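Local coordinates for Melibiose/raffinose/stachyose-binding protein MelE (PDB 4R6H) that binds melibiose, raffinose and stachyose as the solute-binding component of the MelEDC-MsmX ABC transporter that imports these sugars, at residues Lys32-Thr36 against Gln319-Ala323; Asp108-Trp114 against Lys324-Ala328; Lys142-Asn148 against Ile265-Gln270; Thr203-Ile207 against Lys227-Leu231; Val386-Val390 against Ile404-Leu408. All coordinates share one frame; numbering follows the deposited sequence. Where two conformers were deposited one is given.

Interaction 1 of 5, residues Lys32-Thr36 against Gln319-Ala323; sequences KKTLT and QLKEA
Gln-319, Lys-33 and Leu-35 bury the most surface where strand 33-38 meets the first turn of helix 320-331. Gln-319 stands at the N-cap position of that helix, and its side chain points to the strand, extended beyond CG. Its NE2 lies 2.6 Å from Thr-34 O, a short but bent hydrogen bond (128° at the hydrogen) that counts as weak; the same amide nitrogen has a second weak bond to Asp-90. Lys-33 runs past this amide in the opposite direction, with its CB 3.5 Å from Gln-319 OE1. Its CG sits between the backbone N and the carbonyl carbon (chi1 68°), and further bends along the chain bring the ammonium round to the helix. There Lys-33 NZ forms a salt bridge with Glu-322 OE2 at 2.7 Å, the two side chains crossing at about a right angle and the nitrogen lying above the carboxylate plane. With an alanine at Glu-322, the ammonium of Lys-33 would probably lose its ionic mate across the contact and be freer to swing off the helix. Beside the polar groups, Leu-35 CD1 packs 4.3 Å from Ala-323 CB. The ion pair and the weak amide bond thus tie strand to helix on the more exposed part of the contact, while Leu-35 and Ala-323 supply its buried apolar part.

Interaction 2 of 5, residues Asp108-Trp114 against Lys324-Ala328; sequences DLRDMKW and KDFIA
Leu-109 to Met-112 form a type I beta turn, closed by the backbone bond from Met-112 N to Leu-109 O, and the chain then enters a 3-10 segment at Lys-113 and Trp-114, with Trp-114 CA 7.1 Å from Ala-328 CA on the helix. Met-112 buries more surface than any other residue here: its chain bends at the last torsion (chi3 71°), and CE comes to 3.3 Å from Lys-324 O while also touching Ala-328 CB. Ile-327 is touched by three residues of the turn segment. Its CG2 packs 3.9 Å from Met-112 CE, and the same CG2 also approaches Trp-114 NE1 at 3.7 Å, whereas its CD1 meets Leu-109 CD1 tip to tip at 4.0 Å. The indole N-H is also turned to Met-112 SD in a weak hydrogen bond of 3.5 Å, so the two residues that touch Ile-327 CG2 are linked to each other. At the polar margin, one water accepts from Lys-324 NZ (2.9 Å) and donates to Asp-108 O. Asp-108 itself makes an Asx turn with Arg-110 N and a salt bridge with the Arg-110 guanidinium. The arrangement is a beta turn docked on one side of helix 320-331, in a member of the bacterial solute-binding protein 1 family.

Interaction 3 of 5, residues Lys142-Asn148 against Ile265-Gln270; sequences KDGLAYN and IAFTMQ
Antiparallel pairing of strands 141-148 and 265-269 belongs to the mixed central sheet of one lobe of this solute-binding protein. Tyr-147 and Phe-267 form a non-hydrogen-bonded pair with side chains on one face, and Ala-146 and Thr-268 a hydrogen-bonded pair on the other. In the latter, Ala-146 N donates to Thr-268 O at 2.9 Å, nearly along the carbonyl axis, and Thr-268 N returns a bond to Ala-146 O. Asn-148 N continues the pairing to Ala-266 O, this time in the carbonyl plane. On the aromatic face, Tyr-147 CB lies 3.6 Å from Phe-267 CD1, and Phe-166 of helix 163-177 meets the Phe-267 ring edge-to-face. Leu-145 CD2 packs 3.8 Å from Met-269 SD, although the two side chains diverge from their bases. A water accepts from Asn-148 ND2 and donates to Ile-265 O, while Asn-148 OD1, also bonded to Asn-150 ND2, caps the following helix at Ile-151 N. Gln-270 N still makes a weak bond to Gly-144 O, and its side chain extends the pairing. CG anti to the backbone N (chi1 -159°) and an extended chain carry the amide alongside strand 141-148, where NE2 bonds weakly to Lys-142 O at 3.1 Å. The other end of this amide is held more firmly: Gly-144 N donates to Gln-270 OE1 at 2.8 Å and 163°, from above the carbonyl plane.

Interaction 4 of 5, residues Thr203-Ile207 against Lys227-Leu231; sequences TPLLI and KFTYL
With CG anti to the backbone N (chi1 179°), Leu-205 directs its two methyls to residues at and just before the start of helix 229-240, whereas Leu-206, with CG anti to the carbonyl carbon (chi1 -54°), directs its CD1 to the ring of Phe-228. Leu-205 buries the larger share of surface. Its CD2 lies 3.5 Å from Lys-227 O and 3.8 Å from Leu-231 CG, reaching toward Leu-231 tip to tip. Its other methyl, CD1, approaches Tyr-230 CD2 at 3.8 Å, at a slant to the ring, so the two branches of one leucine touch different residues. Leu-206 CD1 comes to the edge of the Phe-228 ring, near its plane, 3.8 Å from Phe-228 CD1, the two side chains crossing at about a right angle. Within the second segment, Leu-231 CD1 lies over one face of the same ring, offset toward its rim. No hydrogen bond joins the segments; they meet by van der Waals packing, mostly between apolar side chains. Phe-374 of helix 374-378 packs on Leu-206 and Ile-295 on Leu-205. The contact therefore closes the C-terminal end of helix 192-206 against the beginning of helix 229-240, with Ala-202 from the former also meeting Phe-228.

Interaction 5 of 5, residues Val386-Val390 against Ile404-Leu408; sequences VLGTV and ISQKL
Ile-404 opens the contact by meeting Val-390 at the closer of the two CA pairings between the segments, Ile-404 CA to Val-390 CA being 6.3 Å. Ile-404 CG2 touches Val-390 CG2 at 3.6 Å and comes equally near Val-390 CB, while its CD1 reaches over to the carbonyl, 3.8 Å from Val-390 O. With chi1 of Val-390 at -60°, CG2 sits between the backbone N and the carbonyl carbon, which places this methyl toward both Ile-404 and Leu-408. Three residues on, Lys-407 brings its CG to 4.2 Å from Val-390 CG1, its chain passing the valine at a slant. That chain bends at chi2 (81°) and again at its end, and the ammonium has a long, weak ion pair with Glu-411. Leu-408 then closes the turn, and its CD2 is shared three ways. It lies 3.6 Å from Val-386 CG1, the two side chains sliding past each other in opposite directions. It also meets Leu-387 CD2 at 3.8 Å, at about a right angle, and Val-390 CG2 at 4.0 Å. An alanine in place of Val-390 lacks both methyls, and Leu-408 CD2 and Ile-404 CG2 would probably face a gap between the helices, with CB alone left against Ile-404. Tyr-198 of helix 192-206 also packs on Val-390. The segment axes approach to 10.6 Å at 158° between their directions, so the pair is an antiparallel helical hairpin, made by helices 383-395 and 401-420 near the C-terminus of the chain.

The five contacts lie in two groups on opposite sides of the chain's centre, interactions 1 and 2 on one and interactions 3, 4 and 5 on the other. Interactions 1 and 2 share helix 320-331 and touch where Leu-35 CD2 lies 3.9 Å from Phe-326 CB, their centres 14 Å apart. Interactions 4 and 5, with centres 13 Å apart, meet through Phe-228, whose CD2 is 3.7 Å from Leu-408 CD1, and through a probable hydrogen bond of 2.7 Å between Thr-229 OG1 and Ser-405 OG. Interaction 3 stands about 20 Å from interaction 4, centre to centre, but about 41 Å from interaction 1. This separation fits the two-lobed architecture of sugar-binding proteins, which bind solute in the cleft between lobes; the present structure is an open conformation.

Interaction 1 of 5, residues Lys32-Thr36 against Gln319-Ala323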
# COMPACT_ATOMS: atom_id res chain seq x y z
N LYS A 32 4.61 8.41 -36.71
CA LYS A 32 4.42 8.62 -35.26
C LYS A 32 5.70 8.25 -34.51
O LYS A 32 6.46 7.38 -34.95
CB LYS A 32 3.25 7.78 -34.72
CG LYS A 32 1.90 8.12 -35.33
CD LYS A 32 0.77 7.39 -34.62
CE LYS A 32 -0.56 7.68 -35.29
NZ LYS A 32 -1.68 6.91 -34.67
N LYS A 33 5.92 8.91 -33.38
CA LYS A 33 6.98 8.52 -32.45
C LYS A 33 6.35 7.74 -31.29
O LYS A 33 5.19 7.98 -30.95
CB LYS A 33 7.70 9.76 -31.95
CG LYS A 33 6.85 10.64 -31.06
CD LYS A 33 7.09 12.09 -31.35
CE LYS A 33 8.42 12.54 -30.80
NZ LYS A 33 8.32 13.93 -30.30
N THR A 34 7.12 6.85 -30.69
CA THR A 34 6.61 5.98 -29.65
C THR A 34 6.93 6.60 -28.30
O THR A 34 8.07 6.95 -28.05
CB THR A 34 7.26 4.61 -29.72
OG1 THR A 34 6.80 3.93 -30.90
CG2 THR A 34 6.89 3.78 -28.51
N LEU A 35 5.93 6.68 -27.42
CA LEU A 35 6.12 7.17 -26.03
C LEU A 35 5.91 5.92 -25.17
O LEU A 35 4.83 5.33 -25.18
CB LEU A 35 5.08 8.23 -25.71
CG LEU A 35 5.11 8.74 -24.24
CD1 LEU A 35 6.34 9.57 -23.98
CD2 LEU A 35 3.87 9.55 -23.93
N THR A 36 6.99 5.47 -24.51
CA THR A 36 6.93 4.23 -23.77
C THR A 36 6.62 4.49 -22.30
O THR A 36 7.25 5.34 -21.67
CB THR A 36 8.23 3.43 -23.88
OG1 THR A 36 9.33 4.26 -23.49
CG2 THR A 36 8.45 2.94 -25.32
N GLN A 319 12.31 11.96 -25.33
CA GLN A 319 10.93 12.37 -25.47
C GLN A 319 10.37 12.96 -24.15
O GLN A 319 9.17 12.88 -23.90
CB GLN A 319 10.13 11.17 -25.97
CG GLN A 319 10.03 11.16 -27.49
CD GLN A 319 9.89 9.79 -28.09
OE1 GLN A 319 9.96 9.63 -29.31
NE2 GLN A 319 9.70 8.78 -27.25
N LEU A 320 11.25 13.58 -23.37
CA LEU A 320 10.87 14.16 -22.08
C LEU A 320 9.71 15.13 -22.23
O LEU A 320 8.83 15.18 -21.37
CB LEU A 320 12.07 14.87 -21.44
CG LEU A 320 11.83 15.47 -20.06
CD1 LEU A 320 11.29 14.44 -19.07
CD2 LEU A 320 13.06 16.18 -19.48
N LYS A 321 9.72 15.93 -23.29
CA LYS A 321 8.66 16.93 -23.47
C LYS A 321 7.29 16.24 -23.60
O LYS A 321 6.32 16.66 -22.93
CB LYS A 321 9.01 17.84 -24.69
CG LYS A 321 8.06 17.85 -25.88
CD LYS A 321 6.95 18.87 -25.72
CE LYS A 321 6.07 18.90 -26.95
NZ LYS A 321 4.76 19.54 -26.67
N GLU A 322 7.24 15.19 -24.40
CA GLU A 322 6.03 14.42 -24.62
C GLU A 322 5.60 13.68 -23.34
O GLU A 322 4.41 13.53 -23.07
CB GLU A 322 6.21 13.38 -25.75
CG GLU A 322 6.35 13.94 -27.18
CD GLU A 322 7.64 14.74 -27.48
OE1 GLU A 322 8.74 14.52 -26.91
OE2 GLU A 322 7.55 15.61 -28.38
N ALA A 323 6.59 13.19 -22.63
CA ALA A 323 6.37 12.53 -21.32
C ALA A 323 5.66 13.50 -20.37
O ALA A 323 4.68 13.11 -19.68
CB ALA A 323 7.67 12.07 -20.73

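Interaction 2 of 5, residues Asp108-Trp114 against Lys324-Ala328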
# COMPACT_ATOMS: atom_id res chain seq x y z
N ASP A 108 12.71 16.21 -12.42
CA ASP A 108 12.08 17.03 -11.44
C ASP A 108 10.84 17.66 -12.03
O ASP A 108 10.92 18.36 -13.04
CB ASP A 108 13.12 18.04 -10.94
CG ASP A 108 12.65 18.87 -9.80
OD1 ASP A 108 11.44 18.94 -9.50
OD2 ASP A 108 13.53 19.53 -9.18
N LEU A 109 9.67 17.40 -11.42
CA LEU A 109 8.44 17.88 -11.93
C LEU A 109 7.95 19.13 -11.22
O LEU A 109 6.82 19.53 -11.41
CB LEU A 109 7.38 16.78 -11.85
CG LEU A 109 7.72 15.48 -12.53
CD1 LEU A 109 6.54 14.49 -12.41
CD2 LEU A 109 8.14 15.64 -13.98
N ARG A 110 8.81 19.79 -10.45
CA ARG A 110 8.36 20.94 -9.63
C ARG A 110 7.80 22.10 -10.42
O ARG A 110 7.02 22.89 -9.84
CB ARG A 110 9.48 21.47 -8.71
CG ARG A 110 10.52 22.34 -9.43
CD ARG A 110 11.55 22.94 -8.46
NE ARG A 110 12.57 21.99 -8.06
CZ ARG A 110 13.52 22.20 -7.16
NH1 ARG A 110 13.60 23.37 -6.53
NH2 ARG A 110 14.40 21.25 -6.91
N ASP A 111 8.17 22.24 -11.69
CA ASP A 111 7.65 23.34 -12.51
C ASP A 111 6.40 23.01 -13.33
O ASP A 111 5.99 23.79 -14.21
CB ASP A 111 8.76 23.88 -13.42
CG ASP A 111 10.00 24.35 -12.61
OD1 ASP A 111 9.85 25.19 -11.72
OD2 ASP A 111 11.10 23.80 -12.81
N MET A 112 5.79 21.85 -13.06
CA MET A 112 4.52 21.53 -13.69
C MET A 112 3.32 22.12 -12.93
O MET A 112 3.30 22.14 -11.70
CB MET A 112 4.35 20.00 -13.85
CG MET A 112 5.44 19.32 -14.68
SD MET A 112 5.01 17.63 -15.15
CE MET A 112 3.73 17.97 -16.33
N LYS A 113 2.32 22.50 -13.70
CA LYS A 113 1.14 23.20 -13.15
C LYS A 113 0.39 22.37 -12.12
O LYS A 113 -0.14 22.89 -11.13
CB LYS A 113 0.19 23.62 -14.29
CG LYS A 113 0.92 24.48 -15.32
CD LYS A 113 0.05 25.50 -16.04
CE LYS A 113 0.94 26.61 -16.60
NZ LYS A 113 0.18 27.78 -17.13
N TRP A 114 0.33 21.03 -12.31
CA TRP A 114 -0.46 20.18 -11.39
C TRP A 114 0.05 20.17 -9.96
O TRP A 114 -0.70 19.89 -9.03
CB TRP A 114 -0.56 18.72 -11.92
CG TRP A 114 0.77 17.97 -11.92
CD1 TRP A 114 1.62 17.83 -12.96
CD2 TRP A 114 1.39 17.33 -10.81
NE1 TRP A 114 2.71 17.13 -12.59
CE2 TRP A 114 2.61 16.79 -11.27
CE3 TRP A 114 1.03 17.13 -9.45
CZ2 TRP A 114 3.46 16.07 -10.44
CZ3 TRP A 114 1.86 16.39 -8.65
CH2 TRP A 114 3.08 15.88 -9.13
N LYS A 324 6.17 14.72 -20.27
CA LYS A 324 5.52 15.76 -19.47
C LYS A 324 4.14 16.13 -19.99
O LYS A 324 3.20 16.33 -19.18
CB LYS A 324 6.39 17.00 -19.33
CG LYS A 324 7.61 16.76 -18.48
CD LYS A 324 8.43 18.04 -18.31
CE LYS A 324 9.63 17.79 -17.44
NZ LYS A 324 10.49 19.02 -17.36
N ASP A 325 3.97 16.20 -21.32
CA ASP A 325 2.66 16.48 -21.89
C ASP A 325 1.66 15.38 -21.46
O ASP A 325 0.49 15.66 -21.15
CB ASP A 325 2.67 16.52 -23.43
CG ASP A 325 3.35 17.74 -24.03
OD1 ASP A 325 3.52 18.77 -23.36
OD2 ASP A 325 3.71 17.60 -25.22
N PHE A 326 2.14 14.13 -21.40
CA PHE A 326 1.27 13.02 -21.04
C PHE A 326 0.88 13.13 -19.53
O PHE A 326 -0.29 12.89 -19.16
CB PHE A 326 1.95 11.67 -21.33
CG PHE A 326 1.02 10.50 -21.17
CD1 PHE A 326 0.87 9.86 -19.95
CD2 PHE A 326 0.28 10.06 -22.22
CE1 PHE A 326 0.00 8.82 -19.82
CE2 PHE A 326 -0.60 9.01 -22.09
CZ PHE A 326 -0.76 8.40 -20.88
N ILE A 327 1.85 13.45 -18.68
CA ILE A 327 1.56 13.64 -17.26
C ILE A 327 0.51 14.76 -17.10
O ILE A 327 -0.47 14.62 -16.35
CB ILE A 327 2.84 13.95 -16.47
CG1 ILE A 327 3.73 12.70 -16.38
CG2 ILE A 327 2.48 14.47 -15.09
CD1 ILE A 327 5.10 12.96 -15.78
N ALA A 328 0.72 15.90 -17.78
CA ALA A 328 -0.23 17.01 -17.69
C ALA A 328 -1.63 16.60 -18.14
O ALA A 328 -2.63 17.02 -17.55
CB ALA A 328 0.26 18.22 -18.46
O HOH W 1 12.30 18.33 -15.26

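Interaction 3 of 5, residues Lys142-Asn148 against Ile265-Gln270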
# COMPACT_ATOMS: atom_id res chain seq x y z
N LYS A 142 -4.12 4.35 1.23
CA LYS A 142 -4.36 4.68 2.63
C LYS A 142 -4.96 3.46 3.31
O LYS A 142 -6.18 3.24 3.25
CB LYS A 142 -5.23 5.92 2.80
CG LYS A 142 -4.53 7.24 2.48
CD LYS A 142 -5.36 8.46 2.85
CE LYS A 142 -6.49 8.75 1.88
NZ LYS A 142 -7.14 10.05 2.27
N ASP A 143 -4.11 2.67 3.97
CA ASP A 143 -4.47 1.36 4.52
C ASP A 143 -4.53 1.39 6.04
O ASP A 143 -3.64 1.97 6.75
CB ASP A 143 -3.45 0.31 4.10
CG ASP A 143 -3.52 -0.05 2.64
OD1 ASP A 143 -4.60 0.08 2.01
OD2 ASP A 143 -2.48 -0.50 2.11
N GLY A 144 -5.58 0.73 6.55
CA GLY A 144 -5.74 0.44 7.95
C GLY A 144 -6.34 -0.93 8.11
O GLY A 144 -5.75 -1.95 7.65
N LEU A 145 -7.53 -0.97 8.71
CA LEU A 145 -8.28 -2.20 8.88
C LEU A 145 -9.65 -2.07 8.23
O LEU A 145 -10.30 -1.01 8.36
CB LEU A 145 -8.50 -2.48 10.38
CG LEU A 145 -7.27 -2.61 11.24
CD1 LEU A 145 -7.63 -2.67 12.70
CD2 LEU A 145 -6.49 -3.86 10.88
N ALA A 146 -10.09 -3.14 7.59
CA ALA A 146 -11.46 -3.24 7.10
C ALA A 146 -12.31 -3.97 8.13
O ALA A 146 -11.83 -4.84 8.85
CB ALA A 146 -11.50 -3.98 5.79
N TYR A 147 -13.60 -3.60 8.22
CA TYR A 147 -14.42 -4.18 9.25
C TYR A 147 -15.89 -4.18 8.86
O TYR A 147 -16.33 -3.37 8.04
CB TYR A 147 -14.25 -3.43 10.58
CG TYR A 147 -14.83 -2.04 10.58
CD1 TYR A 147 -14.19 -0.98 9.93
CD2 TYR A 147 -16.07 -1.79 11.15
CE1 TYR A 147 -14.75 0.30 9.92
CE2 TYR A 147 -16.61 -0.53 11.15
CZ TYR A 147 -15.95 0.51 10.54
OH TYR A 147 -16.53 1.77 10.47
N ASN A 148 -16.64 -5.08 9.48
CA ASN A 148 -18.09 -5.19 9.28
C ASN A 148 -18.79 -4.25 10.23
O ASN A 148 -18.77 -4.45 11.44
CB ASN A 148 -18.50 -6.64 9.52
CG ASN A 148 -19.96 -6.88 9.28
OD1 ASN A 148 -20.81 -6.06 9.65
ND2 ASN A 148 -20.26 -8.03 8.70
N ILE A 265 -16.98 -12.48 9.48
CA ILE A 265 -15.68 -11.87 9.78
C ILE A 265 -15.88 -10.47 10.31
O ILE A 265 -16.57 -9.67 9.67
CB ILE A 265 -14.79 -11.78 8.51
CG1 ILE A 265 -14.32 -13.17 8.05
CG2 ILE A 265 -13.56 -10.92 8.76
CD1 ILE A 265 -13.70 -13.17 6.67
N ALA A 266 -15.30 -10.13 11.46
CA ALA A 266 -15.40 -8.75 11.97
C ALA A 266 -14.37 -7.80 11.37
O ALA A 266 -14.74 -6.76 10.83
CB ALA A 266 -15.34 -8.71 13.48
N PHE A 267 -13.09 -8.14 11.46
CA PHE A 267 -11.98 -7.33 10.95
C PHE A 267 -11.09 -8.14 10.03
O PHE A 267 -10.91 -9.34 10.19
CB PHE A 267 -11.09 -6.87 12.08
CG PHE A 267 -11.70 -5.88 13.02
CD1 PHE A 267 -11.57 -4.52 12.79
CD2 PHE A 267 -12.31 -6.31 14.21
CE1 PHE A 267 -12.05 -3.60 13.71
CE2 PHE A 267 -12.82 -5.39 15.12
CZ PHE A 267 -12.69 -4.04 14.88
N THR A 268 -10.45 -7.43 9.10
CA THR A 268 -9.36 -8.01 8.30
C THR A 268 -8.47 -6.87 7.86
O THR A 268 -8.89 -5.73 7.88
CB THR A 268 -9.88 -8.89 7.14
OG1 THR A 268 -8.82 -9.70 6.64
CG2 THR A 268 -10.46 -8.06 6.00
N MET A 269 -7.22 -7.16 7.49
CA MET A 269 -6.35 -6.11 6.97
C MET A 269 -6.85 -5.63 5.65
O MET A 269 -7.46 -6.38 4.86
CB MET A 269 -4.92 -6.62 6.79
CG MET A 269 -4.20 -7.16 8.02
SD MET A 269 -3.77 -6.10 9.39
CE MET A 269 -2.77 -4.82 8.56
N GLN A 270 -6.66 -4.33 5.40
CA GLN A 270 -7.30 -3.76 4.24
C GLN A 270 -6.73 -4.29 2.94
O GLN A 270 -5.51 -4.33 2.77
CB GLN A 270 -7.10 -2.29 4.32
CG GLN A 270 -8.08 -1.53 3.50
CD GLN A 270 -7.94 -0.10 3.84
OE1 GLN A 270 -7.82 0.24 5.03
NE2 GLN A 270 -8.00 0.75 2.85
O HOH W 2 -18.62 -10.24 7.94

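Interaction 4 of 5, residues Thr203-Ile207 against Lys227-Leu231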
# COMPACT_ATOMS: atom_id res chain seq x y z
N THR A 203 4.96 0.52 11.48
CA THR A 203 4.92 1.99 11.48
C THR A 203 4.52 2.62 12.84
O THR A 203 5.33 3.39 13.40
CB THR A 203 4.11 2.50 10.27
OG1 THR A 203 4.84 2.25 9.05
CG2 THR A 203 3.81 3.98 10.33
N PRO A 204 3.35 2.26 13.41
CA PRO A 204 3.07 2.81 14.76
C PRO A 204 4.07 2.30 15.78
O PRO A 204 4.36 3.02 16.76
CB PRO A 204 1.67 2.29 15.07
CG PRO A 204 1.36 1.21 14.07
CD PRO A 204 2.18 1.55 12.85
N LEU A 205 4.65 1.12 15.60
CA LEU A 205 5.58 0.60 16.62
C LEU A 205 6.88 1.38 16.61
O LEU A 205 7.37 1.74 17.68
CB LEU A 205 5.87 -0.86 16.41
CG LEU A 205 6.85 -1.54 17.39
CD1 LEU A 205 6.24 -1.60 18.75
CD2 LEU A 205 7.18 -2.91 16.87
N LEU A 206 7.41 1.67 15.43
CA LEU A 206 8.80 2.07 15.29
C LEU A 206 9.04 3.44 14.66
O LEU A 206 10.17 3.90 14.68
CB LEU A 206 9.60 1.00 14.50
CG LEU A 206 9.55 -0.43 15.00
CD1 LEU A 206 10.14 -1.41 14.02
CD2 LEU A 206 10.29 -0.52 16.34
N ILE A 207 8.01 4.03 14.07
CA ILE A 207 8.15 5.22 13.25
C ILE A 207 7.41 6.45 13.73
O ILE A 207 8.02 7.52 13.85
CB ILE A 207 7.75 4.94 11.78
CG1 ILE A 207 8.52 3.74 11.21
CG2 ILE A 207 7.94 6.17 10.92
CD1 ILE A 207 10.04 3.84 11.26
N LYS A 227 13.28 -5.06 19.44
CA LYS A 227 12.19 -4.10 19.50
C LYS A 227 11.00 -4.49 18.60
O LYS A 227 9.91 -3.93 18.73
CB LYS A 227 12.72 -2.71 19.10
CG LYS A 227 13.73 -2.17 20.11
CD LYS A 227 14.29 -0.81 19.75
CE LYS A 227 14.91 -0.17 20.99
NZ LYS A 227 16.31 0.26 20.72
N PHE A 228 11.21 -5.44 17.72
CA PHE A 228 10.19 -5.89 16.79
C PHE A 228 9.39 -7.04 17.40
O PHE A 228 8.31 -7.38 16.90
CB PHE A 228 10.85 -6.38 15.49
CG PHE A 228 9.96 -6.32 14.27
CD1 PHE A 228 9.83 -5.14 13.59
CD2 PHE A 228 9.30 -7.46 13.78
CE1 PHE A 228 9.07 -5.06 12.44
CE2 PHE A 228 8.52 -7.37 12.63
CZ PHE A 228 8.41 -6.18 11.98
N THR A 229 9.90 -7.69 18.46
CA THR A 229 9.28 -8.90 18.98
C THR A 229 7.84 -8.74 19.40
O THR A 229 7.02 -9.68 19.29
CB THR A 229 10.13 -9.45 20.18
OG1 THR A 229 11.49 -9.58 19.75
CG2 THR A 229 9.63 -10.75 20.69
N TYR A 230 7.57 -7.54 19.89
CA TYR A 230 6.18 -7.18 20.24
C TYR A 230 5.13 -7.60 19.20
O TYR A 230 4.11 -8.19 19.54
CB TYR A 230 6.09 -5.67 20.47
CG TYR A 230 4.72 -5.15 20.72
CD1 TYR A 230 4.15 -5.20 21.97
CD2 TYR A 230 3.98 -4.54 19.70
CE1 TYR A 230 2.87 -4.68 22.22
CE2 TYR A 230 2.70 -4.03 19.96
CZ TYR A 230 2.17 -4.09 21.19
OH TYR A 230 0.90 -3.59 21.39
N LEU A 231 5.43 -7.36 17.92
CA LEU A 231 4.44 -7.73 16.91
C LEU A 231 4.22 -9.23 16.75
O LEU A 231 3.10 -9.70 16.46
CB LEU A 231 4.80 -7.12 15.55
CG LEU A 231 4.83 -5.59 15.54
CD1 LEU A 231 5.37 -5.11 14.21
CD2 LEU A 231 3.49 -5.01 15.86

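Interaction 5 of 5, residues Val386-Val390 against Ile404-Leu408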
# COMPACT_ATOMS: atom_id res chain seq x y z
N VAL A 386 10.45 -12.07 3.71
CA VAL A 386 10.92 -12.59 4.98
C VAL A 386 9.85 -12.35 6.06
O VAL A 386 9.55 -13.22 6.84
CB VAL A 386 12.21 -11.91 5.42
CG1 VAL A 386 12.64 -12.46 6.78
CG2 VAL A 386 13.32 -12.18 4.40
N LEU A 387 9.22 -11.16 6.06
CA LEU A 387 8.13 -10.90 7.05
C LEU A 387 6.97 -11.91 6.87
O LEU A 387 6.39 -12.39 7.82
CB LEU A 387 7.63 -9.45 6.90
CG LEU A 387 8.62 -8.35 7.30
CD1 LEU A 387 8.07 -7.01 6.84
CD2 LEU A 387 8.93 -8.35 8.79
N GLY A 388 6.63 -12.19 5.61
CA GLY A 388 5.58 -13.15 5.32
C GLY A 388 5.93 -14.54 5.81
O GLY A 388 5.12 -15.19 6.48
N THR A 389 7.17 -14.95 5.51
CA THR A 389 7.76 -16.22 5.93
C THR A 389 7.63 -16.43 7.43
O THR A 389 7.08 -17.43 7.89
CB THR A 389 9.29 -16.31 5.58
OG1 THR A 389 9.47 -16.52 4.18
CG2 THR A 389 9.99 -17.39 6.34
N VAL A 390 8.12 -15.48 8.20
CA VAL A 390 8.17 -15.68 9.65
C VAL A 390 6.76 -15.70 10.24
O VAL A 390 6.46 -16.44 11.18
CB VAL A 390 9.10 -14.69 10.39
CG1 VAL A 390 10.53 -14.83 9.88
CG2 VAL A 390 8.61 -13.24 10.34
N ILE A 404 11.91 -15.56 16.03
CA ILE A 404 11.61 -14.76 14.83
C ILE A 404 12.44 -13.47 14.74
O ILE A 404 12.95 -13.11 13.69
CB ILE A 404 10.09 -14.46 14.75
CG1 ILE A 404 9.38 -15.78 14.43
CG2 ILE A 404 9.78 -13.39 13.72
CD1 ILE A 404 7.89 -15.76 14.62
N SER A 405 12.57 -12.75 15.84
CA SER A 405 13.32 -11.52 15.81
C SER A 405 14.78 -11.79 15.49
O SER A 405 15.42 -11.01 14.81
CB SER A 405 13.16 -10.75 17.12
OG SER A 405 11.81 -10.32 17.19
N GLN A 406 15.29 -12.94 15.91
CA GLN A 406 16.67 -13.25 15.59
C GLN A 406 16.85 -13.52 14.09
O GLN A 406 17.78 -13.00 13.46
CB GLN A 406 17.15 -14.40 16.45
CG GLN A 406 17.22 -13.99 17.91
CD GLN A 406 17.76 -15.08 18.80
OE1 GLN A 406 18.75 -14.89 19.50
NE2 GLN A 406 17.11 -16.24 18.77
N LYS A 407 15.93 -14.28 13.52
CA LYS A 407 15.93 -14.49 12.07
C LYS A 407 15.78 -13.20 11.27
O LYS A 407 16.45 -12.98 10.26
CB LYS A 407 14.82 -15.45 11.72
CG LYS A 407 14.61 -15.69 10.22
CD LYS A 407 15.60 -16.71 9.67
CE LYS A 407 15.45 -16.94 8.17
NZ LYS A 407 14.08 -17.39 7.77
N LEU A 408 14.88 -12.32 11.71
CA LEU A 408 14.73 -11.09 11.00
C LEU A 408 16.03 -10.28 10.96
O LEU A 408 16.32 -9.68 9.96
CB LEU A 408 13.56 -10.24 11.56
CG LEU A 408 12.20 -10.89 11.28
CD1 LEU A 408 11.17 -10.24 12.22
CD2 LEU A 408 11.73 -10.76 9.84